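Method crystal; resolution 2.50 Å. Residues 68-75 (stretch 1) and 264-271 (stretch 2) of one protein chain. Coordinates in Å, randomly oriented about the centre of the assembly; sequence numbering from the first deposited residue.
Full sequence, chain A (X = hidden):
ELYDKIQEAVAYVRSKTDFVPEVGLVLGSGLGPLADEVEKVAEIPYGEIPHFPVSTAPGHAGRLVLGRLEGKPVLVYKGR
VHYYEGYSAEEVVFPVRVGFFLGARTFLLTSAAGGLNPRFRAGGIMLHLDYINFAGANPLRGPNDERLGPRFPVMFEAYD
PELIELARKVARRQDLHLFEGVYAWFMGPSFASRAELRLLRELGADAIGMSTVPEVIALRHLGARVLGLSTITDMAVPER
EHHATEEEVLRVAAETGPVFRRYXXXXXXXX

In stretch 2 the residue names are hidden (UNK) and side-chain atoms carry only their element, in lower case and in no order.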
ATOM      1  N   ARG A  68      46.576   5.558  10.643  1.00 47.11           N
ATOM      2  CA  ARG A  68      46.416   4.215  11.245  1.00 48.92           C
ATOM      3  C   ARG A  68      45.325   4.349  12.310  1.00 43.81           C
ATOM      4  O   ARG A  68      45.377   5.305  13.095  1.00 40.03           O
ATOM      5  CB  ARG A  68      47.775   3.741  11.770  1.00 52.02           C
ATOM      6  CG  ARG A  68      47.904   2.241  11.980  1.00 53.23           C
ATOM      7  CD  ARG A  68      49.363   1.821  12.072  1.00 53.51           C
ATOM      8  NE  ARG A  68      49.946   1.787  10.736  1.00 58.46           N
ATOM      9  CZ  ARG A  68      49.800   0.786   9.854  1.00 61.59           C
ATOM     10  NH1 ARG A  68      50.352   0.870   8.653  1.00 59.46           N
ATOM     11  NH2 ARG A  68      49.088  -0.291  10.158  1.00 61.54           N
ATOM     12  N   LEU A  69      44.318   3.486  12.247  1.00 41.08           N
ATOM     13  CA  LEU A  69      43.212   3.408  13.228  1.00 39.44           C
ATOM     14  C   LEU A  69      42.979   1.910  13.441  1.00 39.69           C
ATOM     15  O   LEU A  69      43.038   1.199  12.435  1.00 38.08           O
ATOM     16  CB  LEU A  69      41.996   4.138  12.657  1.00 40.69           C
ATOM     17  CG  LEU A  69      40.776   4.243  13.563  1.00 45.26           C
ATOM     18  CD1 LEU A  69      41.075   5.080  14.796  1.00 47.75           C
ATOM     19  CD2 LEU A  69      39.603   4.830  12.790  1.00 51.01           C
ATOM     20  N   GLU A  70      42.883   1.458  14.697  1.00 40.08           N
ATOM     21  CA  GLU A  70      42.710   0.034  15.099  1.00 44.42           C
ATOM     22  C   GLU A  70      43.729  -0.825  14.329  1.00 44.27           C
ATOM     23  O   GLU A  70      43.435  -2.002  14.031  1.00 48.99           O
ATOM     24  CB  GLU A  70      41.238  -0.364  14.937  1.00 39.74           C
ATOM     25  CG  GLU A  70      40.853  -1.651  15.639  1.00 41.65           C
ATOM     26  CD  GLU A  70      40.699  -1.618  17.151  1.00 45.33           C
ATOM     27  OE1 GLU A  70      40.545  -0.516  17.702  1.00 45.95           O
ATOM     28  OE2 GLU A  70      40.722  -2.717  17.783  1.00 51.63           O
ATOM     29  N   GLY A  71      44.913  -0.263  14.062  1.00 48.55           N
ATOM     30  CA  GLY A  71      46.033  -0.951  13.388  1.00 49.44           C
ATOM     31  C   GLY A  71      45.862  -1.081  11.882  1.00 50.31           C
ATOM     32  O   GLY A  71      46.719  -1.692  11.259  1.00 53.28           O
ATOM     33  N   LYS A  72      44.805  -0.527  11.296  1.00 57.74           N
ATOM     34  CA  LYS A  72      44.576  -0.565   9.831  1.00 57.97           C
ATOM     35  C   LYS A  72      45.057   0.742   9.215  1.00 53.21           C
ATOM     36  O   LYS A  72      44.872   1.810   9.796  1.00 50.54           O
ATOM     37  CB  LYS A  72      43.093  -0.800   9.540  1.00 64.07           C
ATOM     38  CG  LYS A  72      42.571  -2.160   9.982  1.00 74.75           C
ATOM     39  CD  LYS A  72      43.093  -3.332   9.164  1.00 82.18           C
ATOM     40  CE  LYS A  72      43.423  -4.529  10.033  1.00 87.47           C
ATOM     41  NZ  LYS A  72      44.195  -5.550   9.285  1.00 88.05           N
ATOM     42  N   PRO A  73      45.681   0.695   8.016  1.00 50.24           N
ATOM     43  CA  PRO A  73      45.919   1.908   7.230  1.00 49.48           C
ATOM     44  C   PRO A  73      44.590   2.418   6.640  1.00 49.21           C
ATOM     45  O   PRO A  73      43.955   1.678   5.903  1.00 48.75           O
ATOM     46  CB  PRO A  73      46.935   1.490   6.146  1.00 49.35           C
ATOM     47  CG  PRO A  73      46.932  -0.042   6.134  1.00 52.63           C
ATOM     48  CD  PRO A  73      46.194  -0.523   7.371  1.00 49.55           C
ATOM     49  N   VAL A  74      44.176   3.646   6.972  1.00 46.26           N
ATOM     50  CA  VAL A  74      42.801   4.141   6.656  1.00 45.08           C
ATOM     51  C   VAL A  74      42.856   5.531   6.015  1.00 48.79           C
ATOM     52  O   VAL A  74      43.767   6.312   6.357  1.00 49.06           O
ATOM     53  CB  VAL A  74      41.894   4.119   7.898  1.00 44.11           C
ATOM     54  CG1 VAL A  74      41.786   2.712   8.450  1.00 47.12           C
ATOM     55  CG2 VAL A  74      42.352   5.071   8.986  1.00 43.96           C
ATOM     56  N   LEU A  75      41.935   5.780   5.070  1.00 51.97           N
ATOM     57  CA  LEU A  75      41.523   7.125   4.584  1.00 47.55           C
ATOM     58  C   LEU A  75      40.259   7.519   5.347  1.00 43.24           C
ATOM     59  O   LEU A  75      39.251   6.826   5.198  1.00 40.94           O
ATOM     60  CB  LEU A  75      41.259   7.070   3.076  1.00 49.88           C
ATOM     61  CG  LEU A  75      41.078   8.418   2.375  1.00 52.51           C
ATOM     62  CD1 LEU A  75      42.325   9.281   2.485  1.00 55.37           C
ATOM     63  CD2 LEU A  75      40.738   8.222   0.913  1.00 54.24           C
ATOM     64  N   UNK A 264      32.690   0.864  15.244  1.00 43.38           N
ATOM     65  CA  UNK A 264      33.430   1.066  13.963  1.00 40.53           C
ATOM     66  C   UNK A 264      34.781   0.370  14.099  1.00 41.30           C
ATOM     67  O   UNK A 264      35.176  -0.379  13.166  1.00 38.96           O
ATOM     68  c   UNK A 264      32.249   3.227  13.347  1.00 48.11           C
ATOM     69  c   UNK A 264      34.507   2.733  12.405  1.00 43.13           C
ATOM     70  c   UNK A 264      33.594   2.553  13.608  1.00 44.76           C
ATOM     71  N   UNK A 265      35.443   0.591  15.241  1.00 46.58           N
ATOM     72  CA  UNK A 265      36.760  -0.022  15.589  1.00 47.41           C
ATOM     73  C   UNK A 265      36.623  -1.548  15.534  1.00 46.24           C
ATOM     74  O   UNK A 265      37.476  -2.182  14.884  1.00 46.38           O
ATOM     75  c   UNK A 265      37.818   1.844  17.023  1.00 46.75           C
ATOM     76  c   UNK A 265      38.003   2.259  18.471  1.00 47.98           C
ATOM     77  c   UNK A 265      37.242   0.434  16.971  1.00 48.80           C
ATOM     78  c   UNK A 265      39.914   3.818  18.366  1.00 47.10           C
ATOM     79  n   UNK A 265      40.738   2.850  17.995  1.00 49.17           N
ATOM     80  n   UNK A 265      40.376   5.048  18.510  1.00 46.71           N
ATOM     81  n   UNK A 265      38.628   3.567  18.589  1.00 48.22           N
ATOM     82  N   UNK A 266      35.588  -2.100  16.180  1.00 45.61           N
ATOM     83  CA  UNK A 266      35.273  -3.543  16.162  1.00 46.68           C
ATOM     84  C   UNK A 266      35.310  -4.107  14.750  1.00 46.99           C
ATOM     85  O   UNK A 266      36.005  -5.118  14.525  1.00 47.46           O
ATOM     86  N   UNK A 267      34.608  -3.447  13.827  1.00 45.54           N
ATOM     87  CA  UNK A 267      34.532  -3.826  12.387  1.00 44.51           C
ATOM     88  C   UNK A 267      35.923  -3.689  11.748  1.00 45.26           C
ATOM     89  O   UNK A 267      36.405  -4.684  11.177  1.00 44.71           O
ATOM     90  c   UNK A 267      33.465  -2.965  11.680  1.00 42.82           C
ATOM     91  c   UNK A 267      32.063  -3.348  12.155  1.00 44.25           C
ATOM     92  c   UNK A 267      33.608  -3.043  10.167  1.00 41.03           C
ATOM     93  c   UNK A 267      31.048  -2.230  12.064  1.00 47.62           C
ATOM     94  N   UNK A 268      36.534  -2.503  11.823  1.00 45.68           N
ATOM     95  CA  UNK A 268      37.906  -2.226  11.304  1.00 46.75           C
ATOM     96  C   UNK A 268      38.867  -3.359  11.667  1.00 43.25           C
ATOM     97  O   UNK A 268      39.724  -3.686  10.825  1.00 47.18           O
ATOM     98  c   UNK A 268      37.414   0.548  10.110  1.00 57.81           C
ATOM     99  c   UNK A 268      39.198   1.450  11.572  1.00 58.57           C
ATOM    100  c   UNK A 268      38.682   0.211  10.864  1.00 53.10           C
ATOM    101  c   UNK A 268      38.440  -0.907  11.875  1.00 50.67           C
ATOM    102  N   UNK A 269      38.781  -3.904  12.881  1.00 43.98           N
ATOM    103  CA  UNK A 269      39.780  -4.864  13.409  1.00 44.65           C
ATOM    104  C   UNK A 269      39.701  -6.175  12.626  1.00 47.47           C
ATOM    105  O   UNK A 269      40.726  -6.859  12.555  1.00 51.66           O
ATOM    106  c   UNK A 269      39.574  -5.086  14.878  1.00 41.37           C
ATOM    107  N   UNK A 270      38.547  -6.487  12.030  1.00 50.75           N
ATOM    108  CA  UNK A 270      38.294  -7.790  11.358  1.00 55.18           C
ATOM    109  C   UNK A 270      38.543  -7.693   9.845  1.00 55.20           C
ATOM    110  O   UNK A 270      38.523  -8.747   9.216  1.00 53.12           O
ATOM    111  o   UNK A 270      38.199  -9.346  14.202  1.00 86.14           O
ATOM    112  o   UNK A 270      36.128  -9.958  14.633  1.00 71.91           O
ATOM    113  c   UNK A 270      36.961  -9.241  14.039  1.00 80.78           C
ATOM    114  c   UNK A 270      36.434  -8.170  13.091  1.00 74.69           C
ATOM    115  c   UNK A 270      36.867  -8.263  11.629  1.00 65.00           C
ATOM    116  N   UNK A 271      38.807  -6.495   9.297  1.00 59.73           N
ATOM    117  CA  UNK A 271      38.949  -6.213   7.833  1.00 63.81           C
ATOM    118  C   UNK A 271      40.410  -6.372   7.375  1.00 68.18           C
ATOM    119  O   UNK A 271      40.701  -6.659   6.185  1.00 58.77           O
ATOM    120  OXT UNK A 271      41.335  -6.185   8.178  1.00 67.85           O
ATOM    121  c   UNK A 271      38.465  -4.783   7.536  1.00 61.64           C
ATOM    122  c   UNK A 271      36.157  -5.498   6.870  1.00 61.20           C
ATOM    123  c   UNK A 271      36.968  -4.525   7.711  1.00 62.28           C
ATOM    124  c   UNK A 271      36.614  -3.081   7.368  1.00 59.53           C
TER

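Position 264 carries three side-chain carbons: one bonded to CA, with two more on it. A fork at the first carbon and nothing beyond is valine. Val264 is helical and buried, its CA-to-CB bond runs sideways, and no atom of stretch 1 lies within contact distance.

Position 265 has a chain of three carbons, then a nitrogen, then a carbon bearing two more nitrogens. One terminal nitrogen lies near Glu70 OE1, the other near Leu69 CD1. That planar end is a guanidinium, so the residue is arginine. Arg265 NH1 is 3.4 Å from Glu70 OE1. The pair is a salt bridge, and its hydrogen bond is weak. Glu70 OE1 lies at the edge of the guanidinium, near its plane, where the N-H bonds point. Leu69 CD1 covers one face, 3.8 Å from Arg265 NH2. Arg265 NE and NH2 are hydrogen-bonded elsewhere in the structure.

Position 266 has no side-chain atoms. It is glycine. Gly266 makes no contact with stretch 1, and an ideal CB here would have nothing of that stretch within 5.5 Å.

Position 267 has four carbons, forked at the first, with one arm two carbons long. This is isoleucine. The CA-to-CB bond of Ile267 points away from stretch 1, and its closest approach is CB to Glu70 CG, 8.5 Å.

Position 268 also has four carbons, but the fork is at the second. Its CB points toward stretch 1 and lies 4.2 Å from Glu70 CB. The branching is that of leucine. Leu268 CD2 packs 3.6 Å from Leu69 CD2 and 4.2 Å from Val74 CG1. Its chi1 of -115° falls between the usual wells. The backbone takes part too: Leu268 O is 3.3 Å from Lys72 CG.

Position 269 has a single side-chain carbon, CB, 3.7 Å from Glu70 CG. One carbon means alanine. The CA atoms of Ala269 and Glu70 are 6.0 Å apart, which brings the turn close to the backbone of stretch 2 here.

Position 270 has three carbons, the third carrying two oxygens. This is a carboxylate on a two-methylene stem, hence glutamate. Glu270 points its CA-to-CB bond away from stretch 1 and is exposed.

Position 271 has four carbons forked at the second, and its backbone ends in O and OXT. This OXT is 3.1 Å from Lys72 NZ, a salt bridge with a weak hydrogen bond. The residue is leucine, the C-terminal one. The closest approach of the Leu271 side chain to stretch 1 is CB to Lys72 CD, 5.1 Å.

The contact joins a hairpin turn to the end of the chain. A type I' turn runs from Leu69 to Lys72, closed by Lys72 N to Leu69 O at 2.7 Å. Gly71 has positive phi, which favours glycine. Glu70 and Lys72 both point their CA-to-CB bonds toward the helix. Leu268 supplies the apolar centre. Two salt bridges add to the packing: Glu70 pairs with Arg265, and Lys72 with the Leu271 carboxylate. Together the stretches bury 444 Å².

Stretch 2 264-271: VRGILAEL
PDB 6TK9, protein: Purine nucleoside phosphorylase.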